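Local coordinates for CBS domain-containing protein (Thermoplasma acidophilum DSM 1728, PDB 1PVM) that is of unknown function but pairs two CBS domains with a zinc-ribbon-like domain that binds a metal ion, at residues V22-T27 and P76-M81; H39-V44 and L56-I61. One frame throughout, in Å; residues are numbered along the deposited sequence.

Contact 1 (V22-T27 and P76-M81); sequences VNWNTT and PIRLVM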
ATOM      1  N   VAL B  22      14.066   6.571  10.146  1.00 11.40           N
ATOM      2  CA  VAL B  22      13.573   6.200  11.466  1.00 11.27           C
ATOM      3  C   VAL B  22      14.443   5.090  12.045  1.00 10.93           C
ATOM      4  O   VAL B  22      15.040   4.305  11.308  1.00 10.09           O
ATOM      5  CB  VAL B  22      12.107   5.700  11.407  1.00 11.76           C
ATOM      6  CG1 VAL B  22      11.170   6.859  11.123  1.00 13.71           C
ATOM      7  CG2 VAL B  22      11.966   4.637  10.332  1.00 11.14           C
ATOM      8  N   ASN B  23      14.511   5.032  13.371  1.00 10.01           N
ATOM      9  CA  ASN B  23      15.303   4.022  14.055  1.00  8.61           C
ATOM     10  C   ASN B  23      14.643   2.645  13.930  1.00  8.06           C
ATOM     11  O   ASN B  23      13.418   2.534  13.919  1.00  7.25           O
ATOM     12  CB  ASN B  23      15.471   4.422  15.519  1.00  9.86           C
ATOM     13  CG  ASN B  23      16.275   3.418  16.302  1.00  9.72           C
ATOM     14  OD1 ASN B  23      15.721   2.521  16.923  1.00 11.51           O
ATOM     15  ND2 ASN B  23      17.593   3.558  16.263  1.00 11.14           N
ATOM     16  N   TRP B  24      15.461   1.595  13.849  1.00  7.81           N
ATOM     17  CA  TRP B  24      14.942   0.242  13.677  1.00  7.55           C
ATOM     18  C   TRP B  24      14.113  -0.346  14.818  1.00  6.87           C
ATOM     19  O   TRP B  24      13.490  -1.393  14.654  1.00  7.47           O
ATOM     20  CB  TRP B  24      16.089  -0.710  13.296  1.00  6.52           C
ATOM     21  CG  TRP B  24      17.126  -0.986  14.365  1.00  8.59           C
ATOM     22  CD1 TRP B  24      17.322  -0.308  15.541  1.00  9.23           C
ATOM     23  CD2 TRP B  24      18.125  -2.013  14.324  1.00  9.39           C
ATOM     24  NE1 TRP B  24      18.382  -0.854  16.231  1.00  9.44           N
ATOM     25  CE2 TRP B  24      18.892  -1.901  15.507  1.00  9.12           C
ATOM     26  CE3 TRP B  24      18.445  -3.021  13.397  1.00 10.64           C
ATOM     27  CZ2 TRP B  24      19.961  -2.761  15.791  1.00 10.62           C
ATOM     28  CZ3 TRP B  24      19.507  -3.876  13.679  1.00 10.61           C
ATOM     29  CH2 TRP B  24      20.253  -3.739  14.871  1.00 12.18           C
ATOM     30  N   ASN B  25      14.096   0.317  15.968  1.00  8.09           N
ATOM     31  CA  ASN B  25      13.302  -0.168  17.092  1.00  8.84           C
ATOM     32  C   ASN B  25      12.002   0.625  17.219  1.00  8.61           C
ATOM     33  O   ASN B  25      11.208   0.405  18.134  1.00  8.18           O
ATOM     34  CB  ASN B  25      14.112  -0.099  18.388  1.00  9.96           C
ATOM     35  CG  ASN B  25      15.130  -1.216  18.488  1.00 13.02           C
ATOM     36  OD1 ASN B  25      16.236  -1.023  18.999  1.00 16.90           O
ATOM     37  ND2 ASN B  25      14.756  -2.398  18.011  1.00 10.61           N
ATOM     38  N   THR B  26      11.796   1.554  16.294  1.00  8.08           N
ATOM     39  CA  THR B  26      10.577   2.347  16.272  1.00  7.74           C
ATOM     40  C   THR B  26       9.461   1.320  16.066  1.00  7.69           C
ATOM     41  O   THR B  26       9.632   0.372  15.303  1.00  8.94           O
ATOM     42  CB  THR B  26      10.590   3.335  15.080  1.00  8.71           C
ATOM     43  OG1 THR B  26      11.729   4.198  15.182  1.00 10.31           O
ATOM     44  CG2 THR B  26       9.322   4.178  15.063  1.00 10.31           C
ATOM     45  N   THR B  27       8.328   1.480  16.742  1.00  7.97           N
ATOM     46  CA  THR B  27       7.239   0.524  16.565  1.00  6.79           C
ATOM     47  C   THR B  27       6.523   0.792  15.248  1.00  6.12           C
ATOM     48  O   THR B  27       6.662   1.870  14.661  1.00  6.41           O
ATOM     49  CB  THR B  27       6.200   0.618  17.695  1.00  7.63           C
ATOM     50  OG1 THR B  27       5.523   1.878  17.616  1.00  7.37           O
ATOM     51  CG2 THR B  27       6.877   0.484  19.053  1.00  8.93           C
ATOM     52  N   PRO B  76       8.654  -3.899  16.623  1.00  8.40           N
ATOM     53  CA  PRO B  76       9.648  -2.946  16.111  1.00  8.40           C
ATOM     54  C   PRO B  76       9.744  -3.133  14.597  1.00  6.88           C
ATOM     55  O   PRO B  76       9.679  -4.264  14.106  1.00  7.85           O
ATOM     56  CB  PRO B  76      10.925  -3.355  16.842  1.00  8.10           C
ATOM     57  CG  PRO B  76      10.759  -4.835  17.001  1.00  7.58           C
ATOM     58  CD  PRO B  76       9.302  -4.970  17.404  1.00  9.40           C
ATOM     59  N   ILE B  77       9.907  -2.040  13.854  1.00  6.23           N
ATOM     60  CA  ILE B  77       9.951  -2.145  12.400  1.00  5.60           C
ATOM     61  C   ILE B  77      11.086  -2.988  11.819  1.00  6.05           C
ATOM     62  O   ILE B  77      11.014  -3.396  10.659  1.00  6.84           O
ATOM     63  CB  ILE B  77       9.928  -0.746  11.731  1.00  5.71           C
ATOM     64  CG1 ILE B  77      11.110   0.107  12.192  1.00  5.74           C
ATOM     65  CG2 ILE B  77       8.613  -0.045  12.074  1.00  7.08           C
ATOM     66  CD1 ILE B  77      11.161   1.480  11.525  1.00  6.29           C
ATOM     67  N   ARG B  78      12.121  -3.268  12.612  1.00  6.67           N
ATOM     68  CA  ARG B  78      13.227  -4.104  12.135  1.00  7.08           C
ATOM     69  C   ARG B  78      12.692  -5.476  11.710  1.00  7.93           C
ATOM     70  O   ARG B  78      13.259  -6.133  10.838  1.00  8.03           O
ATOM     71  CB  ARG B  78      14.285  -4.271  13.231  1.00  8.39           C
ATOM     72  CG  ARG B  78      13.741  -4.844  14.524  1.00 10.58           C
ATOM     73  CD  ARG B  78      14.670  -4.569  15.702  1.00 13.51           C
ATOM     74  NE  ARG B  78      15.940  -5.276  15.586  1.00 13.61           N
ATOM     75  CZ  ARG B  78      16.976  -5.085  16.399  1.00 15.90           C
ATOM     76  NH1 ARG B  78      16.889  -4.202  17.387  1.00 13.44           N
ATOM     77  NH2 ARG B  78      18.093  -5.783  16.228  1.00 16.19           N
ATOM     78  N   LEU B  79      11.589  -5.897  12.323  1.00  7.85           N
ATOM     79  CA  LEU B  79      10.982  -7.188  12.008  1.00  8.38           C
ATOM     80  C   LEU B  79      10.069  -7.117  10.790  1.00  7.43           C
ATOM     81  O   LEU B  79       9.605  -8.140  10.297  1.00  8.38           O
ATOM     82  CB  LEU B  79      10.153  -7.685  13.196  1.00  9.43           C
ATOM     83  CG  LEU B  79      10.887  -7.945  14.512  1.00 12.32           C
ATOM     84  CD1 LEU B  79       9.897  -8.420  15.561  1.00 11.32           C
ATOM     85  CD2 LEU B  79      11.971  -8.986  14.294  1.00 12.33           C
ATOM     86  N   VAL B  80       9.828  -5.907  10.304  1.00  7.11           N
ATOM     87  CA  VAL B  80       8.909  -5.690   9.189  1.00  7.10           C
ATOM     88  C   VAL B  80       9.538  -5.155   7.906  1.00  7.45           C
ATOM     89  O   VAL B  80       9.174  -5.578   6.808  1.00  7.59           O
ATOM     90  CB  VAL B  80       7.789  -4.713   9.630  1.00  8.25           C
ATOM     91  CG1 VAL B  80       6.771  -4.528   8.520  1.00  8.09           C
ATOM     92  CG2 VAL B  80       7.118  -5.242  10.891  1.00  9.04           C
ATOM     93  N   MET B  81      10.476  -4.226   8.054  1.00  6.68           N
ATOM     94  CA  MET B  81      11.144  -3.581   6.927  1.00  7.10           C
ATOM     95  C   MET B  81      11.768  -4.518   5.905  1.00  6.53           C
ATOM     96  O   MET B  81      12.098  -5.663   6.208  1.00  7.15           O
ATOM     97  CB  MET B  81      12.251  -2.682   7.452  1.00  7.51           C
ATOM     98  CG  MET B  81      13.404  -3.476   8.055  1.00  9.13           C
ATOM     99  SD  MET B  81      14.559  -2.435   8.938  1.00  9.72           S
ATOM    100  CE  MET B  81      13.454  -1.694  10.108  1.00 24.45           C
TER
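P76 rests its CB on the backbone of N25, while its CA sends a CH...O contact to the carbonyl of T26; T27 and P76 form a single backbone bridge. I77 N then gives T26 O a straight bond of 2.8 Å, running nearly along the C=O axis. With CG1 tucked between its own N and C (chi1 59°), the I77 side chain runs back toward strand 21-23, where CD1 presses on V22 CG2 at 3.5 Å, tighter than usual for two methyls. The turn next to that strand, type I from N23 to T26, follows the first strand of a CBS domain and leads into the helix that T27 caps. Its shape is fixed by N23: O takes both T26 N and T26 OG1, and OD1 accepts from N25 N in an Asx turn. R78 N makes a weak bond to W24 O. The R78 chain, bent at chi3 (-67°), lays its guanidinium flat on the indole, planes 19° apart, with CZ 3.6 Å from the centroid of the W24 six-membered ring: a cation-pi stack. The indole is held by NE1 bonding to D48. M81 brings CE to W24 CB at 4.3 Å.

Contact 2 (H39-V44 and L56-I61); sequences HLYGLV and LSERSI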
ATOM      1  N   HIS B  39       2.208  11.799   4.322  1.00 11.74           N
ATOM      2  CA  HIS B  39       1.768  11.222   3.052  1.00 13.59           C
ATOM      3  C   HIS B  39       3.017  10.691   2.358  1.00 12.20           C
ATOM      4  O   HIS B  39       3.242  10.921   1.171  1.00 12.23           O
ATOM      5  CB  HIS B  39       1.083  12.279   2.185  1.00 16.84           C
ATOM      6  CG  HIS B  39      -0.258  12.699   2.703  1.00 20.84           C
ATOM      7  ND1 HIS B  39      -1.354  11.865   2.683  1.00 24.97           N
ATOM      8  CD2 HIS B  39      -0.670  13.850   3.282  1.00 24.76           C
ATOM      9  CE1 HIS B  39      -2.385  12.486   3.229  1.00 26.09           C
ATOM     10  NE2 HIS B  39      -1.996  13.691   3.602  1.00 25.55           N
ATOM     11  N   LEU B  40       3.824   9.980   3.142  1.00 12.70           N
ATOM     12  CA  LEU B  40       5.096   9.399   2.709  1.00 12.43           C
ATOM     13  C   LEU B  40       5.021   7.916   3.052  1.00 11.85           C
ATOM     14  O   LEU B  40       4.967   7.552   4.225  1.00 13.41           O
ATOM     15  CB  LEU B  40       6.230  10.071   3.488  1.00 14.76           C
ATOM     16  CG  LEU B  40       7.676   9.641   3.279  1.00 17.54           C
ATOM     17  CD1 LEU B  40       8.090   9.925   1.846  1.00 19.47           C
ATOM     18  CD2 LEU B  40       8.570  10.403   4.258  1.00 17.90           C
ATOM     19  N   TYR B  41       5.035   7.056   2.040  1.00  9.11           N
ATOM     20  CA  TYR B  41       4.891   5.629   2.294  1.00  9.05           C
ATOM     21  C   TYR B  41       6.135   4.773   2.125  1.00  8.32           C
ATOM     22  O   TYR B  41       6.073   3.593   1.773  1.00  8.63           O
ATOM     23  CB  TYR B  41       3.720   5.120   1.454  1.00 10.16           C
ATOM     24  CG  TYR B  41       2.471   5.901   1.788  1.00 10.12           C
ATOM     25  CD1 TYR B  41       1.788   5.672   2.983  1.00 12.15           C
ATOM     26  CD2 TYR B  41       2.033   6.941   0.968  1.00 12.21           C
ATOM     27  CE1 TYR B  41       0.704   6.462   3.359  1.00 13.20           C
ATOM     28  CE2 TYR B  41       0.948   7.739   1.334  1.00 11.98           C
ATOM     29  CZ  TYR B  41       0.294   7.492   2.529  1.00 12.96           C
ATOM     30  OH  TYR B  41      -0.769   8.279   2.903  1.00 17.31           O
ATOM     31  N   GLY B  42       7.269   5.388   2.428  1.00  8.13           N
ATOM     32  CA  GLY B  42       8.541   4.705   2.353  1.00  7.81           C
ATOM     33  C   GLY B  42       9.496   5.423   3.277  1.00  7.73           C
ATOM     34  O   GLY B  42       9.749   6.612   3.098  1.00  9.36           O
ATOM     35  N   LEU B  43      10.018   4.719   4.276  1.00  7.15           N
ATOM     36  CA  LEU B  43      10.955   5.323   5.221  1.00  7.46           C
ATOM     37  C   LEU B  43      12.250   4.530   5.248  1.00  7.74           C
ATOM     38  O   LEU B  43      12.238   3.297   5.162  1.00  7.76           O
ATOM     39  CB  LEU B  43      10.372   5.337   6.641  1.00  7.95           C
ATOM     40  CG  LEU B  43       8.981   5.944   6.889  1.00  8.84           C
ATOM     41  CD1 LEU B  43       8.580   5.718   8.346  1.00  9.09           C
ATOM     42  CD2 LEU B  43       8.984   7.426   6.560  1.00 10.70           C
ATOM     43  N   VAL B  44      13.369   5.236   5.352  1.00  6.91           N
ATOM     44  CA  VAL B  44      14.662   4.571   5.442  1.00  7.26           C
ATOM     45  C   VAL B  44      14.830   4.229   6.919  1.00  7.24           C
ATOM     46  O   VAL B  44      14.484   5.031   7.793  1.00  7.64           O
ATOM     47  CB  VAL B  44      15.811   5.500   4.980  1.00  7.79           C
ATOM     48  CG1 VAL B  44      17.167   4.847   5.259  1.00  8.39           C
ATOM     49  CG2 VAL B  44      15.661   5.802   3.497  1.00  8.75           C
ATOM     50  N   LEU B  56      11.046   0.643   5.109  1.00  7.02           N
ATOM     51  CA  LEU B  56       9.696   0.280   5.543  1.00  5.73           C
ATOM     52  C   LEU B  56       8.694   0.832   4.538  1.00  7.46           C
ATOM     53  O   LEU B  56       8.680   2.028   4.274  1.00  8.18           O
ATOM     54  CB  LEU B  56       9.409   0.867   6.928  1.00  6.19           C
ATOM     55  CG  LEU B  56       8.072   0.469   7.564  1.00  8.37           C
ATOM     56  CD1 LEU B  56       8.124  -0.993   8.000  1.00  5.74           C
ATOM     57  CD2 LEU B  56       7.777   1.369   8.762  1.00  8.72           C
ATOM     58  N   SER B  57       7.859  -0.047   3.986  1.00  7.62           N
ATOM     59  CA  SER B  57       6.857   0.336   2.991  1.00  8.20           C
ATOM     60  C   SER B  57       5.471  -0.166   3.388  1.00  7.51           C
ATOM     61  O   SER B  57       5.332  -0.941   4.328  1.00  7.84           O
ATOM     62  CB  SER B  57       7.220  -0.263   1.632  1.00  8.54           C
ATOM     63  OG  SER B  57       7.138  -1.680   1.672  1.00  8.47           O
ATOM     64  N   GLU B  58       4.445   0.269   2.664  1.00  8.96           N
ATOM     65  CA  GLU B  58       3.088  -0.179   2.965  1.00  9.89           C
ATOM     66  C   GLU B  58       2.982  -1.690   2.828  1.00  8.63           C
ATOM     67  O   GLU B  58       2.444  -2.369   3.702  1.00  8.69           O
ATOM     68  CB  GLU B  58       2.072   0.441   2.008  1.00 13.50           C
ATOM     69  CG  GLU B  58       1.626   1.838   2.335  1.00 18.17           C
ATOM     70  CD  GLU B  58       0.373   2.215   1.555  1.00 20.77           C
ATOM     71  OE1 GLU B  58       0.428   2.254   0.307  1.00 18.83           O
ATOM     72  OE2 GLU B  58      -0.668   2.460   2.197  1.00 21.91           O
ATOM     73  N   ARG B  59       3.486  -2.210   1.714  1.00  7.78           N
ATOM     74  CA  ARG B  59       3.427  -3.640   1.464  1.00  8.23           C
ATOM     75  C   ARG B  59       4.181  -4.432   2.533  1.00  8.25           C
ATOM     76  O   ARG B  59       3.731  -5.507   2.933  1.00  8.24           O
ATOM     77  CB  ARG B  59       3.973  -3.956   0.060  1.00  8.46           C
ATOM     78  CG  ARG B  59       3.807  -5.413  -0.376  1.00  8.51           C
ATOM     79  CD  ARG B  59       2.366  -5.889  -0.263  1.00  9.32           C
ATOM     80  NE  ARG B  59       1.458  -5.118  -1.107  1.00  9.58           N
ATOM     81  CZ  ARG B  59       1.379  -5.230  -2.430  1.00  9.15           C
ATOM     82  NH1 ARG B  59       2.153  -6.091  -3.078  1.00  9.42           N
ATOM     83  NH2 ARG B  59       0.522  -4.474  -3.105  1.00  9.67           N
ATOM     84  N   SER B  60       5.312  -3.911   3.012  1.00  7.72           N
ATOM     85  CA  SER B  60       6.064  -4.638   4.038  1.00  7.60           C
ATOM     86  C   SER B  60       5.192  -4.810   5.290  1.00  8.13           C
ATOM     87  O   SER B  60       5.242  -5.841   5.954  1.00  7.80           O
ATOM     88  CB  SER B  60       7.380  -3.914   4.390  1.00  7.73           C
ATOM     89  OG  SER B  60       7.172  -2.702   5.097  1.00  7.06           O
ATOM     90  N   ILE B  61       4.383  -3.801   5.595  1.00  7.61           N
ATOM     91  CA  ILE B  61       3.496  -3.860   6.754  1.00  7.74           C
ATOM     92  C   ILE B  61       2.374  -4.881   6.530  1.00  8.01           C
ATOM     93  O   ILE B  61       2.035  -5.657   7.427  1.00  7.80           O
ATOM     94  CB  ILE B  61       2.902  -2.460   7.037  1.00  7.35           C
ATOM     95  CG1 ILE B  61       4.031  -1.515   7.453  1.00  9.11           C
ATOM     96  CG2 ILE B  61       1.835  -2.540   8.109  1.00  7.18           C
ATOM     97  CD1 ILE B  61       3.657  -0.051   7.466  1.00  9.31           C
TER
HETATM   98  O   HOH W   1       4.825   1.786   0.145  1.00 14.93           O
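Two backbone hydrogen bonds join the strands: L43 N to L56 O at 3.0 Å and L56 N to L43 O at 2.9 Å, both fairly straight and in the carbonyl planes. Two CH...O contacts lie alongside, from G42 CA to L56 O and from S57 CA to Y41 O. Beyond the paired residues, a water bridges the two segments, donating to Y41 O (2.7 Å) and accepting from E58 N (3.0 Å). S57 caps the helix that follows: OG accepts from S60 N at 3.2 Å, and S60 OG returns a bond to S57 O on a lone pair. Among apolar side chains, L43 CD1 meets L56 CD2 at 4.4 Å. E58 runs alongside Y41, CG 3.9 Å from Y41 CD1, ring and carboxylate planes 38° apart; its carboxylate pairs outside these segments, in a salt bridge to R59 of the second subunit, an arginine that also makes a cation-pi contact with Y41. An alanine at E58 would lose the CG that lies against Y41 CD1, and the carboxylate, and would probably weaken the grip on R59 of the second subunit. This is the beta hairpin of a CBS domain, with a helix capped by S57 following its second strand, at the dimer interface.

The two contacts, with centres 11 Å apart, share one three-stranded sheet: strand 21-23 of contact 1 runs parallel to strand 42-46 of contact 2, and V22 N sits 2.8 Å from V44 O in a probable hydrogen bond between them. Segment 76-81 adds a second meeting, with I77 CG2 3.7 Å from L56 CD2 and V80 CG1 3.3 Å from S60 O, so segment 76-81 packs on the hairpin and helix 58-65. They face different surroundings. Contact 1 lies toward the metal, the R78 side chain being about 13 Å from the bound mercury ion, whereas contact 2 meets the second subunit, away from that site.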